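Local coordinates for protein pectate lyase 47 (Bacillus sp. TS-47, PDB 1VBL) that probably cleaves pectate by eliminative lysis as a calcium-binding, thermostable, secreted lyase of polysaccharide lyase family 1, at residues M127-G138 / F150-R161. Residues are numbered along the deposited sequence; the frame is centred on the assembly and turned at random.
Sequences MVYVGSNTSIIG and FLIKNVDNVIIR
Ile136 sets its CD1 over one face of the Phe150 ring, 3.8 Å from the centroid and 20° off the normal, a CH-pi contact. Phe150 CG lies anti to the carbonyl carbon (chi1 -76°), which helps bring the ring there. Val130 CG2 approaches Phe150 CD1 obliquely, and Ile160 CD1 packs 3.5 Å from Ile136 CB; these buried side chains form the tight interior of two successive coils of the parallel beta-helix expected of pectate lyases. With Phe150 cut back to an alanine, Ile136 CD1 would probably lose the ring face it rests on and Val130 CG2 its neighbour, opening a gap inside the coils. Strands 134-138 and 156-161 run parallel, joined by regular bonds such as Ile136 N to Ile159 O, 2.8 Å. The turn side is more open and polar. There Asp156 N donates to Ser132 OG (2.9 Å), which a water also links to Asp156 OD1, while OD2 bonds Ser198 OG. Asn157 ND2 gives a straight bond (172°) to a lone pair of Asn133 OD1, 3.0 Å away; Asn157 OD1 accepts from Thr22 N, and Asn133 ND2 donates to Ser56 O. Partly exposed Tyr129 lies alongside Leu151, CE1 3.3 Å from CD2. Strand 59-63 flanks 134-138, 200-208 flanks 156-161, 192-195, beginning two residues after calcium ligand Asp190, borders 149-153, and helix 110-126 leads into Met127.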
ATOM      1  N   MET A 127       3.964 -13.539  -5.312  1.00 13.90           N
ATOM      2  CA  MET A 127       2.964 -12.548  -5.700  1.00 14.33           C
ATOM      3  C   MET A 127       1.816 -13.300  -6.359  1.00 14.48           C
ATOM      4  O   MET A 127       1.946 -13.820  -7.471  1.00 14.02           O
ATOM      5  CB  MET A 127       3.558 -11.508  -6.653  1.00 15.00           C
ATOM      6  CG  MET A 127       4.620 -10.619  -6.003  1.00 14.62           C
ATOM      7  SD  MET A 127       4.138  -9.974  -4.361  1.00 18.29           S
ATOM      8  CE  MET A 127       2.755  -8.954  -4.805  1.00 14.69           C
ATOM      9  N   VAL A 128       0.698 -13.367  -5.645  1.00 14.83           N
ATOM     10  CA  VAL A 128      -0.490 -14.085  -6.093  1.00 14.47           C
ATOM     11  C   VAL A 128      -1.430 -13.225  -6.932  1.00 15.25           C
ATOM     12  O   VAL A 128      -1.904 -12.182  -6.477  1.00 15.62           O
ATOM     13  CB  VAL A 128      -1.271 -14.635  -4.869  1.00 15.35           C
ATOM     14  CG1 VAL A 128      -2.499 -15.404  -5.316  1.00 14.32           C
ATOM     15  CG2 VAL A 128      -0.359 -15.528  -4.035  1.00 14.07           C
ATOM     16  N   TYR A 129      -1.700 -13.671  -8.156  1.00 13.00           N
ATOM     17  CA  TYR A 129      -2.603 -12.949  -9.049  1.00 13.80           C
ATOM     18  C   TYR A 129      -4.055 -13.145  -8.624  1.00 14.07           C
ATOM     19  O   TYR A 129      -4.451 -14.244  -8.221  1.00 12.58           O
ATOM     20  CB  TYR A 129      -2.444 -13.443 -10.488  1.00 13.85           C
ATOM     21  CG  TYR A 129      -1.252 -12.874 -11.213  1.00 16.30           C
ATOM     22  CD1 TYR A 129      -1.270 -11.572 -11.713  1.00 18.00           C
ATOM     23  CD2 TYR A 129      -0.101 -13.637 -11.404  1.00 16.63           C
ATOM     24  CE1 TYR A 129      -0.173 -11.046 -12.389  1.00 19.76           C
ATOM     25  CE2 TYR A 129       1.000 -13.122 -12.074  1.00 20.14           C
ATOM     26  CZ  TYR A 129       0.958 -11.827 -12.563  1.00 21.21           C
ATOM     27  OH  TYR A 129       2.053 -11.317 -13.216  1.00 21.65           O
ATOM     28  N   VAL A 130      -4.844 -12.080  -8.725  1.00 13.10           N
ATOM     29  CA  VAL A 130      -6.260 -12.134  -8.371  1.00 13.52           C
ATOM     30  C   VAL A 130      -7.077 -11.774  -9.607  1.00 13.93           C
ATOM     31  O   VAL A 130      -6.853 -10.733 -10.229  1.00 16.39           O
ATOM     32  CB  VAL A 130      -6.607 -11.139  -7.231  1.00 13.08           C
ATOM     33  CG1 VAL A 130      -8.088 -11.261  -6.862  1.00 14.15           C
ATOM     34  CG2 VAL A 130      -5.741 -11.419  -6.011  1.00 12.41           C
ATOM     35  N   GLY A 131      -8.015 -12.642  -9.972  1.00 14.76           N
ATOM     36  CA  GLY A 131      -8.844 -12.384 -11.136  1.00 14.61           C
ATOM     37  C   GLY A 131     -10.006 -11.457 -10.825  1.00 14.97           C
ATOM     38  O   GLY A 131     -10.235 -11.103  -9.667  1.00 13.60           O
ATOM     39  N   SER A 132     -10.745 -11.064 -11.857  1.00 14.86           N
ATOM     40  CA  SER A 132     -11.895 -10.179 -11.688  1.00 15.23           C
ATOM     41  C   SER A 132     -13.024 -10.868 -10.924  1.00 15.24           C
ATOM     42  O   SER A 132     -13.098 -12.098 -10.881  1.00 16.65           O
ATOM     43  CB  SER A 132     -12.415  -9.721 -13.055  1.00 14.39           C
ATOM     44  OG  SER A 132     -11.448  -8.939 -13.733  1.00 13.36           O
ATOM     45  N   ASN A 133     -13.901 -10.066 -10.326  1.00 14.59           N
ATOM     46  CA  ASN A 133     -15.042 -10.576  -9.569  1.00 14.99           C
ATOM     47  C   ASN A 133     -14.604 -11.535  -8.471  1.00 16.08           C
ATOM     48  O   ASN A 133     -15.095 -12.666  -8.369  1.00 16.18           O
ATOM     49  CB  ASN A 133     -16.018 -11.270 -10.519  1.00 15.24           C
ATOM     50  CG  ASN A 133     -16.331 -10.426 -11.729  1.00 17.28           C
ATOM     51  OD1 ASN A 133     -16.685  -9.253 -11.602  1.00 16.35           O
ATOM     52  ND2 ASN A 133     -16.199 -11.010 -12.914  1.00 18.24           N
ATOM     53  N   THR A 134     -13.687 -11.068  -7.635  1.00 14.34           N
ATOM     54  CA  THR A 134     -13.170 -11.884  -6.557  1.00 14.58           C
ATOM     55  C   THR A 134     -13.281 -11.178  -5.215  1.00 14.72           C
ATOM     56  O   THR A 134     -13.074  -9.969  -5.116  1.00 14.08           O
ATOM     57  CB  THR A 134     -11.674 -12.221  -6.785  1.00 15.95           C
ATOM     58  OG1 THR A 134     -11.499 -12.792  -8.088  1.00 15.38           O
ATOM     59  CG2 THR A 134     -11.180 -13.209  -5.727  1.00 14.76           C
ATOM     60  N   SER A 135     -13.633 -11.943  -4.191  1.00 14.19           N
ATOM     61  CA  SER A 135     -13.706 -11.424  -2.836  1.00 15.23           C
ATOM     62  C   SER A 135     -12.809 -12.336  -2.010  1.00 14.40           C
ATOM     63  O   SER A 135     -13.047 -13.539  -1.931  1.00 15.58           O
ATOM     64  CB  SER A 135     -15.137 -11.472  -2.279  1.00 16.53           C
ATOM     65  OG  SER A 135     -15.945 -10.436  -2.815  1.00 15.87           O
ATOM     66  N   ILE A 136     -11.756 -11.767  -1.436  1.00 13.04           N
ATOM     67  CA  ILE A 136     -10.850 -12.527  -0.585  1.00 12.91           C
ATOM     68  C   ILE A 136     -11.123 -11.964   0.799  1.00 13.50           C
ATOM     69  O   ILE A 136     -10.845 -10.791   1.077  1.00 12.00           O
ATOM     70  CB  ILE A 136      -9.375 -12.320  -0.991  1.00 13.55           C
ATOM     71  CG1 ILE A 136      -9.185 -12.751  -2.450  1.00 13.65           C
ATOM     72  CG2 ILE A 136      -8.465 -13.139  -0.079  1.00 13.48           C
ATOM     73  CD1 ILE A 136      -7.763 -12.628  -2.972  1.00 16.92           C
ATOM     74  N   ILE A 137     -11.688 -12.812   1.652  1.00 13.19           N
ATOM     75  CA  ILE A 137     -12.096 -12.417   2.995  1.00 14.03           C
ATOM     76  C   ILE A 137     -11.485 -13.262   4.100  1.00 14.39           C
ATOM     77  O   ILE A 137     -11.588 -14.488   4.082  1.00 15.15           O
ATOM     78  CB  ILE A 137     -13.636 -12.524   3.126  1.00 15.08           C
ATOM     79  CG1 ILE A 137     -14.317 -11.772   1.978  1.00 16.66           C
ATOM     80  CG2 ILE A 137     -14.083 -12.013   4.484  1.00 15.18           C
ATOM     81  CD1 ILE A 137     -13.988 -10.300   1.900  1.00 18.28           C
ATOM     82  N   GLY A 138     -10.869 -12.600   5.074  1.00 13.89           N
ATOM     83  CA  GLY A 138     -10.268 -13.319   6.178  1.00 12.74           C
ATOM     84  C   GLY A 138     -11.321 -13.824   7.149  1.00 14.62           C
ATOM     85  O   GLY A 138     -12.360 -13.186   7.347  1.00 13.30           O
ATOM     86  N   PHE A 150      -0.793  -9.759  -2.837  1.00 12.96           N
ATOM     87  CA  PHE A 150      -1.756  -9.968  -3.908  1.00 12.46           C
ATOM     88  C   PHE A 150      -1.488  -9.004  -5.045  1.00 14.11           C
ATOM     89  O   PHE A 150      -1.271  -7.811  -4.825  1.00 13.71           O
ATOM     90  CB  PHE A 150      -3.188  -9.762  -3.406  1.00 12.66           C
ATOM     91  CG  PHE A 150      -3.706 -10.897  -2.578  1.00 13.74           C
ATOM     92  CD1 PHE A 150      -3.759 -12.189  -3.101  1.00 14.34           C
ATOM     93  CD2 PHE A 150      -4.142 -10.680  -1.275  1.00 14.43           C
ATOM     94  CE1 PHE A 150      -4.238 -13.249  -2.334  1.00 16.65           C
ATOM     95  CE2 PHE A 150      -4.622 -11.732  -0.499  1.00 14.46           C
ATOM     96  CZ  PHE A 150      -4.671 -13.020  -1.028  1.00 15.34           C
ATOM     97  N   LEU A 151      -1.511  -9.534  -6.261  1.00 13.97           N
ATOM     98  CA  LEU A 151      -1.289  -8.738  -7.455  1.00 15.29           C
ATOM     99  C   LEU A 151      -2.641  -8.606  -8.148  1.00 15.73           C
ATOM    100  O   LEU A 151      -3.157  -9.568  -8.724  1.00 14.70           O
ATOM    101  CB  LEU A 151      -0.288  -9.441  -8.378  1.00 17.10           C
ATOM    102  CG  LEU A 151       0.723  -8.585  -9.143  1.00 22.90           C
ATOM    103  CD1 LEU A 151       1.645  -7.880  -8.159  1.00 24.39           C
ATOM    104  CD2 LEU A 151       1.546  -9.477 -10.074  1.00 23.17           C
ATOM    105  N   ILE A 152      -3.223  -7.417  -8.062  1.00 13.75           N
ATOM    106  CA  ILE A 152      -4.511  -7.147  -8.688  1.00 15.31           C
ATOM    107  C   ILE A 152      -4.153  -6.408  -9.968  1.00 15.54           C
ATOM    108  O   ILE A 152      -4.137  -5.175 -10.008  1.00 15.00           O
ATOM    109  CB  ILE A 152      -5.383  -6.267  -7.766  1.00 15.34           C
ATOM    110  CG1 ILE A 152      -5.500  -6.932  -6.389  1.00 15.37           C
ATOM    111  CG2 ILE A 152      -6.772  -6.087  -8.364  1.00 16.29           C
ATOM    112  CD1 ILE A 152      -6.247  -6.104  -5.352  1.00 16.42           C
ATOM    113  N   LYS A 153      -3.852  -7.181 -11.010  1.00 15.10           N
ATOM    114  CA  LYS A 153      -3.419  -6.632 -12.286  1.00 16.43           C
ATOM    115  C   LYS A 153      -4.357  -6.844 -13.470  1.00 16.36           C
ATOM    116  O   LYS A 153      -4.721  -7.974 -13.797  1.00 14.75           O
ATOM    117  CB  LYS A 153      -2.042  -7.203 -12.627  1.00 17.27           C
ATOM    118  CG  LYS A 153      -1.419  -6.625 -13.882  1.00 19.82           C
ATOM    119  CD  LYS A 153       0.001  -7.131 -14.048  1.00 22.84           C
ATOM    120  CE  LYS A 153       0.707  -6.459 -15.211  1.00 23.18           C
ATOM    121  NZ  LYS A 153       2.151  -6.825 -15.225  1.00 25.76           N
ATOM    122  N   ASN A 154      -4.719  -5.738 -14.114  1.00 15.27           N
ATOM    123  CA  ASN A 154      -5.601  -5.748 -15.274  1.00 17.33           C
ATOM    124  C   ASN A 154      -6.927  -6.457 -15.032  1.00 16.82           C
ATOM    125  O   ASN A 154      -7.455  -7.127 -15.919  1.00 17.37           O
ATOM    126  CB  ASN A 154      -4.890  -6.377 -16.478  1.00 18.13           C
ATOM    127  CG  ASN A 154      -3.654  -5.604 -16.889  1.00 20.93           C
ATOM    128  OD1 ASN A 154      -3.707  -4.392 -17.096  1.00 20.42           O
ATOM    129  ND2 ASN A 154      -2.531  -6.302 -17.014  1.00 22.55           N
ATOM    130  N   VAL A 155      -7.466  -6.313 -13.827  1.00 16.40           N
ATOM    131  CA  VAL A 155      -8.744  -6.935 -13.509  1.00 16.96           C
ATOM    132  C   VAL A 155      -9.714  -5.890 -12.980  1.00 16.84           C
ATOM    133  O   VAL A 155      -9.358  -4.718 -12.838  1.00 16.71           O
ATOM    134  CB  VAL A 155      -8.579  -8.067 -12.469  1.00 17.20           C
ATOM    135  CG1 VAL A 155      -7.792  -9.207 -13.082  1.00 15.02           C
ATOM    136  CG2 VAL A 155      -7.875  -7.547 -11.220  1.00 16.02           C
ATOM    137  N   ASP A 156     -10.945  -6.305 -12.710  1.00 15.90           N
ATOM    138  CA  ASP A 156     -11.949  -5.384 -12.195  1.00 17.57           C
ATOM    139  C   ASP A 156     -12.823  -6.063 -11.162  1.00 15.09           C
ATOM    140  O   ASP A 156     -12.987  -7.283 -11.179  1.00 14.15           O
ATOM    141  CB  ASP A 156     -12.864  -4.870 -13.319  1.00 21.49           C
ATOM    142  CG  ASP A 156     -12.097  -4.292 -14.492  1.00 26.22           C
ATOM    143  OD1 ASP A 156     -11.643  -5.073 -15.355  1.00 29.17           O
ATOM    144  OD2 ASP A 156     -11.945  -3.054 -14.550  1.00 28.66           O
ATOM    145  N   ASN A 157     -13.376  -5.260 -10.260  1.00 14.82           N
ATOM    146  CA  ASN A 157     -14.298  -5.745  -9.247  1.00 13.64           C
ATOM    147  C   ASN A 157     -13.703  -6.753  -8.273  1.00 13.67           C
ATOM    148  O   ASN A 157     -13.991  -7.954  -8.340  1.00 13.05           O
ATOM    149  CB  ASN A 157     -15.517  -6.341  -9.957  1.00 13.56           C
ATOM    150  CG  ASN A 157     -16.686  -6.515  -9.039  1.00 14.24           C
ATOM    151  OD1 ASN A 157     -16.900  -5.701  -8.143  1.00 14.81           O
ATOM    152  ND2 ASN A 157     -17.469  -7.565  -9.264  1.00 15.23           N
ATOM    153  N   VAL A 158     -12.895  -6.251  -7.345  1.00 13.47           N
ATOM    154  CA  VAL A 158     -12.232  -7.093  -6.362  1.00 12.70           C
ATOM    155  C   VAL A 158     -12.379  -6.520  -4.957  1.00 12.77           C
ATOM    156  O   VAL A 158     -12.234  -5.317  -4.746  1.00 12.71           O
ATOM    157  CB  VAL A 158     -10.727  -7.235  -6.692  1.00 14.18           C
ATOM    158  CG1 VAL A 158     -10.022  -8.065  -5.624  1.00 11.80           C
ATOM    159  CG2 VAL A 158     -10.564  -7.877  -8.059  1.00 15.11           C
ATOM    160  N   ILE A 159     -12.673  -7.397  -4.005  1.00 11.63           N
ATOM    161  CA  ILE A 159     -12.839  -7.005  -2.613  1.00 11.68           C
ATOM    162  C   ILE A 159     -11.871  -7.793  -1.727  1.00 11.73           C
ATOM    163  O   ILE A 159     -11.811  -9.017  -1.802  1.00 12.11           O
ATOM    164  CB  ILE A 159     -14.275  -7.295  -2.115  1.00 11.96           C
ATOM    165  CG1 ILE A 159     -15.287  -6.435  -2.871  1.00 11.73           C
ATOM    166  CG2 ILE A 159     -14.366  -7.031  -0.616  1.00 10.30           C
ATOM    167  CD1 ILE A 159     -16.733  -6.644  -2.413  1.00 11.36           C
ATOM    168  N   ILE A 160     -11.115  -7.085  -0.892  1.00 12.65           N
ATOM    169  CA  ILE A 160     -10.173  -7.726   0.024  1.00 12.09           C
ATOM    170  C   ILE A 160     -10.478  -7.190   1.417  1.00 11.74           C
ATOM    171  O   ILE A 160     -10.384  -5.983   1.655  1.00 11.16           O
ATOM    172  CB  ILE A 160      -8.712  -7.378  -0.314  1.00 13.19           C
ATOM    173  CG1 ILE A 160      -8.428  -7.663  -1.793  1.00 16.09           C
ATOM    174  CG2 ILE A 160      -7.771  -8.174   0.599  1.00 11.23           C
ATOM    175  CD1 ILE A 160      -8.591  -9.110  -2.195  1.00 20.14           C
ATOM    176  N   ARG A 161     -10.840  -8.074   2.342  1.00 10.96           N
ATOM    177  CA  ARG A 161     -11.183  -7.626   3.687  1.00 10.75           C
ATOM    178  C   ARG A 161     -10.799  -8.580   4.810  1.00 11.44           C
ATOM    179  O   ARG A 161     -10.629  -9.784   4.604  1.00 11.32           O
ATOM    180  CB  ARG A 161     -12.695  -7.392   3.799  1.00 10.69           C
ATOM    181  CG  ARG A 161     -13.318  -6.516   2.722  1.00 11.40           C
ATOM    182  CD  ARG A 161     -14.831  -6.447   2.906  1.00 12.53           C
ATOM    183  NE  ARG A 161     -15.226  -5.606   4.037  1.00 13.64           N
ATOM    184  CZ  ARG A 161     -16.454  -5.571   4.551  1.00 16.11           C
ATOM    185  NH1 ARG A 161     -17.412  -6.342   4.047  1.00 13.99           N
ATOM    186  NH2 ARG A 161     -16.734  -4.746   5.554  1.00 12.26           N
TER
HETATM  187  O   HOH W   1      -4.476  -9.805 -11.626  1.00 13.79           O
HETATM  188  O   HOH W   2     -12.365  -7.946 -16.067  1.00 43.18           O